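Side-chain contact in secretory-abundant heat soluble protein 1 (Ramazzottius varieornatus, PDB 5XN9), which is secreted and acts as a molecular shield when water is scarce, and probably binds lipid as fatty acid binding proteins do: residues T89-G93 / N94-E98. Numbering follows the deposited sequence. Where two conformers were deposited one is given.
Sequences TEDGG and NLKAE. With ZN (zinc ion), chain D.
T89 and K96 pair antiparallel through two backbone bonds, T89 N to K96 O and K96 N to T89 O, while D91 and N94 form the hydrogen-bonded pair that closes the turn. There N94 N meets D91 O at 3.0 Å from well above the carbonyl plane. Between these pairs the non-hydrogen-bonded E90 and L95 bring their CA atoms to 4.7 Å. The result is a beta hairpin with a two-residue loop, G92 and G93, in a type II' turn from D91 to N94, where G92 takes the positive phi that glycine favours; it joins strands 82-91 and 94-101 of the antiparallel, FABP-like barrel. On the face shared by T89, D91, N94 and K96, the lysine sets CG anti to its carbonyl carbon (chi1 -68°) and runs on extended and diagonally to a salt bridge: in the conformer described, D91 OD2 receives K96 NZ at 2.6 Å on its anti side, 32° out of the carboxylate plane. With an alanine in place of K96, the D91 carboxylate would probably lose its charged mate in this conformer. The other face carries L95, whose CD1 lies 3.6 Å from T89 O and which also packs against W8 and L71. Further along, E98 OE2 binds zinc at 2.0 Å, together with H109 of the next strand.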
# COMPACT_ATOMS: atom_id res chain seq x y z
N THR A 89 -3.45 10.90 -2.31
CA THR A 89 -4.47 11.73 -2.93
C THR A 89 -5.63 10.85 -3.35
O THR A 89 -5.49 9.63 -3.48
CB THR A 89 -3.92 12.46 -4.16
OG1 THR A 89 -3.44 11.49 -5.09
CG2 THR A 89 -2.77 13.39 -3.76
N GLU A 90 -6.78 11.47 -3.55
CA GLU A 90 -7.94 10.79 -4.13
C GLU A 90 -8.00 11.04 -5.62
O GLU A 90 -7.70 12.14 -6.10
CB GLU A 90 -9.24 11.32 -3.53
CG GLU A 90 -9.42 11.05 -2.06
CD GLU A 90 -10.77 11.56 -1.57
OE1 GLU A 90 -10.90 12.77 -1.31
OE2 GLU A 90 -11.70 10.74 -1.46
N ASP A 91 -8.31 9.99 -6.37
CA ASP A 91 -8.59 10.10 -7.80
C ASP A 91 -10.05 9.67 -7.90
O ASP A 91 -10.34 8.48 -8.03
CB ASP A 91 -7.67 9.20 -8.61
CG ASP A 91 -7.64 9.59 -10.08
OD1 ASP A 91 -8.71 9.94 -10.62
OD2 ASP A 91 -6.55 9.54 -10.68
N GLY A 92 -10.94 10.64 -7.80
CA GLY A 92 -12.35 10.32 -7.65
C GLY A 92 -12.53 9.45 -6.42
O GLY A 92 -12.21 9.83 -5.29
N GLY A 93 -13.02 8.24 -6.65
CA GLY A 93 -13.32 7.25 -5.64
C GLY A 93 -12.17 6.36 -5.22
O GLY A 93 -12.33 5.55 -4.30
N ASN A 94 -11.01 6.49 -5.85
CA ASN A 94 -9.86 5.65 -5.55
C ASN A 94 -8.80 6.43 -4.78
O ASN A 94 -8.81 7.66 -4.75
CB ASN A 94 -9.25 5.09 -6.84
CG ASN A 94 -10.25 4.27 -7.62
OD1 ASN A 94 -11.12 3.62 -7.04
ND2 ASN A 94 -10.16 4.32 -8.95
N LEU A 95 -7.90 5.70 -4.15
CA LEU A 95 -6.83 6.27 -3.34
C LEU A 95 -5.50 6.01 -4.04
O LEU A 95 -5.25 4.89 -4.50
CB LEU A 95 -6.82 5.63 -1.95
CG LEU A 95 -5.76 6.12 -0.96
CD1 LEU A 95 -6.01 7.58 -0.56
CD2 LEU A 95 -5.73 5.22 0.26
N LYS A 96 -4.66 7.03 -4.13
CA LYS A 96 -3.34 6.90 -4.74
C LYS A 96 -2.29 7.40 -3.76
O LYS A 96 -2.53 8.36 -3.02
CB LYS A 96 -3.25 7.69 -6.05
CG LYS A 96 -4.11 7.11 -7.15
CD LYS A 96 -3.86 7.76 -8.49
CE LYS A 96 -4.53 6.98 -9.62
NZ LYS A 96 -4.63 7.78 -10.86
N ALA A 97 -1.13 6.75 -3.75
CA ALA A 97 0.02 7.24 -3.00
C ALA A 97 1.19 7.44 -3.94
O ALA A 97 1.52 6.55 -4.74
CB ALA A 97 0.41 6.30 -1.86
N GLU A 98 1.82 8.60 -3.83
CA GLU A 98 3.06 8.93 -4.52
C GLU A 98 4.20 8.75 -3.53
O GLU A 98 4.23 9.42 -2.49
CB GLU A 98 3.03 10.39 -4.97
CG GLU A 98 4.19 10.78 -5.86
CD GLU A 98 3.98 10.35 -7.30
OE1 GLU A 98 2.86 9.91 -7.65
OE2 GLU A 98 4.94 10.47 -8.08
ZN ZN D . 4.38 10.00 -9.93
O HOH W 1 -0.68 10.83 -4.63